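Local structure of acetyl-CoA acetyltransferase (Bacillus anthracis, 3SS6) at residues A[28-31]-A[32-36]; A[144-147]-A[148-152]; A[290-293]-A[294-297]. The protein probably catalyses the thiolase reaction in which two acetyl-CoA molecules are condensed to form acetoacetyl-CoA with release of coenzyme A, or its reverse. All coordinates share one frame; numbering follows the deposited sequence.

Contact 1: A[28-31]-A[32-36]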
# COMPACT_ATOMS: atom_id res chain seq x y z
N THR A 28 -12.58 16.43 3.38
CA THR A 28 -12.59 15.48 4.49
C THR A 28 -13.84 15.66 5.35
O THR A 28 -14.56 16.66 5.21
CB THR A 28 -11.36 15.64 5.42
OG1 THR A 28 -11.48 16.83 6.20
CG2 THR A 28 -10.06 15.66 4.62
N PRO A 29 -14.12 14.69 6.23
CA PRO A 29 -15.33 14.85 7.05
C PRO A 29 -15.29 16.11 7.92
O PRO A 29 -16.32 16.78 8.05
CB PRO A 29 -15.35 13.58 7.92
CG PRO A 29 -14.62 12.55 7.09
CD PRO A 29 -13.50 13.36 6.41
N VAL A 30 -14.15 16.42 8.52
CA VAL A 30 -14.06 17.64 9.32
C VAL A 30 -14.31 18.87 8.46
O VAL A 30 -15.08 19.76 8.84
CB VAL A 30 -12.71 17.75 10.07
CG1 VAL A 30 -12.49 19.18 10.60
CG2 VAL A 30 -12.66 16.73 11.21
N GLU A 31 -13.72 18.90 7.27
CA GLU A 31 -13.90 20.05 6.38
C GLU A 31 -15.35 20.24 5.98
O GLU A 31 -15.82 21.37 5.82
CB GLU A 31 -13.02 19.90 5.14
CG GLU A 31 -11.54 19.99 5.48
CD GLU A 31 -10.65 19.65 4.31
OE1 GLU A 31 -11.12 19.01 3.36
OE2 GLU A 31 -9.45 20.00 4.36
N LEU A 32 -16.06 19.12 5.84
CA LEU A 32 -17.44 19.14 5.36
C LEU A 32 -18.38 19.54 6.50
O LEU A 32 -19.41 20.17 6.27
CB LEU A 32 -17.80 17.76 4.80
CG LEU A 32 -19.21 17.57 4.21
CD1 LEU A 32 -19.55 18.71 3.24
CD2 LEU A 32 -19.27 16.21 3.49
N ALA A 33 -18.00 19.20 7.73
CA ALA A 33 -18.82 19.55 8.90
C ALA A 33 -18.68 21.01 9.26
O ALA A 33 -19.66 21.64 9.65
CB ALA A 33 -18.46 18.68 10.10
N VAL A 34 -17.47 21.55 9.14
CA VAL A 34 -17.18 22.90 9.63
C VAL A 34 -18.18 24.00 9.20
O VAL A 34 -18.74 24.67 10.05
CB VAL A 34 -15.72 23.32 9.32
CG1 VAL A 34 -15.57 24.83 9.41
CG2 VAL A 34 -14.75 22.62 10.29
N PRO A 35 -18.40 24.19 7.89
CA PRO A 35 -19.26 25.32 7.51
C PRO A 35 -20.72 25.14 7.94
O PRO A 35 -21.43 26.13 8.15
CB PRO A 35 -19.16 25.35 5.97
CG PRO A 35 -18.66 23.99 5.59
CD PRO A 35 -17.82 23.50 6.73
N VAL A 36 -21.14 23.89 8.08
CA VAL A 36 -22.50 23.58 8.51
C VAL A 36 -22.65 23.81 10.02
O VAL A 36 -23.67 24.35 10.48
CB VAL A 36 -22.90 22.15 8.08
CG1 VAL A 36 -24.33 21.86 8.48
CG2 VAL A 36 -22.76 22.02 6.57
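Val30 and Val34, one helical turn apart, touch along the same flank of the helix, CG1 of Val30 lying 4.1 Å from CG2 of Val34. With CG1 of Val34 anti to the backbone N (chi1 162°), CG2 falls beside that N and toward Val30, and this also sets it close over Val30 O. That oxygen is the acceptor for Val34 N at 3.0 Å. Just before it, Leu32 N binds Thr28 O at 2.9 Å and Ala33 N binds Pro29 O, so the first turn is properly wound. The ladder then breaks: Pro35 has no N-H to offer Glu31 O, and its ring carbon CD sits 3.1 Å from that oxygen instead, which goes with the kink in the helix here.

What starts the helix is a capping box. Thr28, the N-cap, accepts from Glu31 N through OG1 at 3.2 Å, and Glu31 returns the favour, OE1 taking the Thr28 N-H at 3.0 Å in a nearly straight bond (171°) that arrives from above the carboxylate plane. CG of Glu31 stands beside the backbone N (chi1 -67°) and the chain runs on extended, bringing the carboxylate to the Thr28 amide. Behind this, Glu65 serves as a second shell: its carboxylate bonds Thr28 OG1 with one oxygen and Val30 N with the other, so two amides of the first turn, those of Val30 and Glu31, find carboxylate or hydroxyl acceptors.

Within the N-terminal thiolase domain, Val30 and Val34 face helix 68-75. Leu32 and Val36 lie against strand 7-19 of the large mixed sheet, and together with Pro35 they also touch Ile204 of strand 204-207.

Contact 2: A[144-147]-A[148-152]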
# COMPACT_ATOMS: atom_id res chain seq x y z
N ASP A 144 -10.90 -1.34 0.44
CA ASP A 144 -11.63 -0.08 0.33
C ASP A 144 -12.51 0.07 1.57
O ASP A 144 -13.39 -0.75 1.82
CB ASP A 144 -12.52 -0.16 -0.92
CG ASP A 144 -13.34 1.10 -1.14
OD1 ASP A 144 -13.43 1.95 -0.23
OD2 ASP A 144 -13.89 1.23 -2.26
N THR A 145 -12.25 1.10 2.39
CA THR A 145 -13.02 1.28 3.62
C THR A 145 -14.52 1.50 3.37
O THR A 145 -15.35 1.12 4.20
CB THR A 145 -12.48 2.41 4.52
OG1 THR A 145 -12.47 3.65 3.79
CG2 THR A 145 -11.07 2.09 4.99
N VAL A 146 -14.86 2.10 2.24
CA VAL A 146 -16.26 2.28 1.88
C VAL A 146 -16.89 0.91 1.61
O VAL A 146 -17.97 0.59 2.11
CB VAL A 146 -16.42 3.19 0.65
CG1 VAL A 146 -17.86 3.13 0.10
CG2 VAL A 146 -16.03 4.63 0.99
N TRP A 147 -16.19 0.08 0.84
CA TRP A 147 -16.74 -1.23 0.49
C TRP A 147 -16.84 -2.14 1.72
O TRP A 147 -17.73 -2.98 1.78
CB TRP A 147 -15.90 -1.88 -0.62
CG TRP A 147 -16.71 -2.71 -1.58
CD1 TRP A 147 -16.70 -4.07 -1.70
CD2 TRP A 147 -17.63 -2.22 -2.57
NE1 TRP A 147 -17.57 -4.46 -2.71
CE2 TRP A 147 -18.15 -3.34 -3.25
CE3 TRP A 147 -18.06 -0.95 -2.93
CZ2 TRP A 147 -19.08 -3.22 -4.28
CZ3 TRP A 147 -18.99 -0.82 -3.96
CH2 TRP A 147 -19.49 -1.95 -4.61
N GLU A 148 -15.94 -1.96 2.68
CA GLU A 148 -15.98 -2.74 3.92
C GLU A 148 -17.19 -2.38 4.77
O GLU A 148 -17.85 -3.25 5.33
CB GLU A 148 -14.73 -2.49 4.78
CG GLU A 148 -13.47 -3.12 4.22
CD GLU A 148 -12.36 -3.23 5.25
OE1 GLU A 148 -12.23 -2.31 6.07
OE2 GLU A 148 -11.61 -4.23 5.21
N VAL A 149 -17.46 -1.09 4.86
CA VAL A 149 -18.52 -0.63 5.74
C VAL A 149 -19.90 -1.05 5.19
O VAL A 149 -20.88 -1.09 5.93
CB VAL A 149 -18.40 0.90 6.02
CG1 VAL A 149 -19.07 1.72 4.92
CG2 VAL A 149 -18.96 1.26 7.39
N LEU A 150 -19.95 -1.39 3.90
CA LEU A 150 -21.18 -1.89 3.27
C LEU A 150 -21.34 -3.40 3.40
O LEU A 150 -22.32 -3.96 2.90
CB LEU A 150 -21.19 -1.56 1.77
CG LEU A 150 -21.06 -0.10 1.33
CD1 LEU A 150 -20.95 -0.01 -0.19
CD2 LEU A 150 -22.23 0.71 1.83
N GLU A 151 -20.38 -4.06 4.03
CA GLU A 151 -20.43 -5.50 4.20
C GLU A 151 -20.74 -5.84 5.65
O GLU A 151 -20.08 -5.33 6.56
CB GLU A 151 -19.08 -6.13 3.81
CG GLU A 151 -19.07 -7.63 3.87
CD GLU A 151 -17.70 -8.24 3.57
OE1 GLU A 151 -16.69 -7.49 3.49
OE2 GLU A 151 -17.63 -9.47 3.43
N ASP A 152 -21.71 -6.71 5.89
CA ASP A 152 -22.00 -7.08 7.27
C ASP A 152 -20.79 -7.76 7.92
O ASP A 152 -20.19 -8.65 7.34
CB ASP A 152 -23.21 -8.00 7.34
CG ASP A 152 -23.59 -8.33 8.75
OD1 ASP A 152 -23.09 -9.35 9.26
OD2 ASP A 152 -24.35 -7.55 9.36
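Asp144 OD1 is gripped by two groups: Val146 N donates to it at 2.9 Å, and Arg132 of the third subunit forms a salt bridge with it. The amide comes from above the carboxylate plane, 43° out of it, at a bent N-H...O angle of 137°. This is the N-cap of the short helix 145-149, and the other carboxylate oxygen, OD2, takes a backbone N-H from Gln138 of the second subunit.

Asp144 O then receives Glu148 N at 3.0 Å, and Thr145 O receives Val149 N at 3.1 Å. After that the winding slackens, for Leu150 N makes two weak bonds, to Val146 O and Trp147 O. Leu150 still packs back on the turn: its CG stands beside the backbone N, 3.3 Å from Val146 O, and CD1 reaches the Trp147 indole obliquely, 4.1 Å from CE3. Val149 has CG1 wedged between its own N and carbonyl carbon (chi1 85°), which places that methyl 3.2 Å from Val146 O.

Glu148 extends beyond CG; OE1 hydrogen-bonds Thr63 of the third subunit, and OE2 makes salt bridges to Lys129 and Arg143 of its own chain. Trp147 meets His139 of the second subunit edge-to-face. With cationic partners, both buried carboxylates probably stay ionised, and the Asp144 salt bridge and the Thr63 hydrogen bond link the helix to the third subunit.

Contact 3: A[290-293]-A[294-297]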
# COMPACT_ATOMS: atom_id res chain seq x y z
N MET A 290 -31.62 -6.47 7.90
CA MET A 290 -31.48 -5.20 8.62
C MET A 290 -32.43 -4.11 8.13
O MET A 290 -32.78 -3.21 8.88
CB MET A 290 -30.02 -4.70 8.56
CG MET A 290 -29.52 -4.32 7.17
SD MET A 290 -29.83 -2.58 6.81
CE MET A 290 -29.69 -2.60 5.01
N GLY A 291 -32.87 -4.21 6.87
CA GLY A 291 -33.66 -3.14 6.28
C GLY A 291 -35.02 -2.96 6.92
O GLY A 291 -35.63 -1.90 6.77
N ILE A 292 -35.49 -3.98 7.64
CA ILE A 292 -36.81 -3.95 8.29
C ILE A 292 -36.81 -3.22 9.63
O ILE A 292 -37.86 -2.98 10.24
CB ILE A 292 -37.37 -5.36 8.50
CG1 ILE A 292 -38.89 -5.34 8.63
CG2 ILE A 292 -36.73 -6.02 9.73
CD1 ILE A 292 -39.59 -4.78 7.40
N GLY A 293 -35.62 -2.87 10.12
CA GLY A 293 -35.49 -2.19 11.39
C GLY A 293 -36.52 -1.11 11.72
O GLY A 293 -37.01 -1.06 12.85
N PRO A 294 -36.83 -0.22 10.76
CA PRO A 294 -37.77 0.85 11.11
C PRO A 294 -39.14 0.35 11.60
O PRO A 294 -39.78 1.06 12.35
CB PRO A 294 -37.91 1.63 9.81
CG PRO A 294 -36.57 1.41 9.11
CD PRO A 294 -36.21 -0.01 9.44
N ALA A 295 -39.57 -0.84 11.19
CA ALA A 295 -40.90 -1.31 11.61
C ALA A 295 -41.01 -1.45 13.14
O ALA A 295 -41.84 -0.78 13.77
CB ALA A 295 -41.29 -2.61 10.89
N PRO A 296 -40.18 -2.31 13.75
CA PRO A 296 -40.26 -2.39 15.21
C PRO A 296 -39.85 -1.10 15.92
O PRO A 296 -40.36 -0.83 17.01
CB PRO A 296 -39.29 -3.54 15.56
CG PRO A 296 -38.38 -3.64 14.38
CD PRO A 296 -39.22 -3.28 13.19
N ALA A 297 -38.93 -0.32 15.34
CA ALA A 297 -38.52 0.93 15.97
C ALA A 297 -39.68 1.91 16.01
O ALA A 297 -39.94 2.54 17.03
CB ALA A 297 -37.33 1.55 15.23
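Ile292 and Ala295 meet where the 3-10 turn hands over to helix 294-305. The CG1 branch of Ile292 lies 4.3 Å from Ala295 CB; chi1 of -157° swings CG1 to the far side from the backbone N, and chi2 of 61° bends the ethyl end back rather than stretching it out. Beneath this touch, Ala295 N donates to Ile292 O at 2.9 Å, the donor tilted from the carbonyl plane.

Two prolines shape the rest. CD of Pro294, held on the ring nitrogen, lies 3.3 Å from Gly291 O; having no N-H, Pro294 asks nothing of the preceding carbonyls. Pro296, its ring puckered with CG endo, lies against the turn with CD close to two carbonyl oxygens at once, 3.3 Å from Ile292 O and 3.2 Å from Gly293 O. The latter oxygen is the acceptor for Ala297 N at 3.2 Å in a fairly straight bond (162°), the first full helical turn. Gly293 itself is turned to helical angles, and its own N closes the 3-10 turn on Met290 O.

This start of helix 294-305 is buried in the C-terminal thiolase domain. Ile292, Pro294 and Ala295 pack on helix 322-332, while Pro294 also meets strand 374-381. Met290, whose chain curls at chi1 and chi2, reaches both that strand and helix 159-170, where Tyr170 touches Ile292.

From the N terminus, contact 1 starts helix 29-43 soon after strand 7-19 ends, contact 2 joins strand 140-144 through one short helix to the loop leading to helix 159-170, and contact 3 turns the chain after strand 275-284 into helix 294-305. Each closes a turn within one unbroken stretch, and they follow in series with no nesting or crossing. Contacts 1 and 2 belong to the N-terminal thiolase domain, contact 3 to the C-terminal one. Contacts 1 and 3 lie on opposite sides of the chain's centre, their centres 30 Å apart. Contacts 2 and 3 approach to about 6 Å between nearest atoms; Met159 bridges them, bonding to the Leu150 backbone and touching Met290.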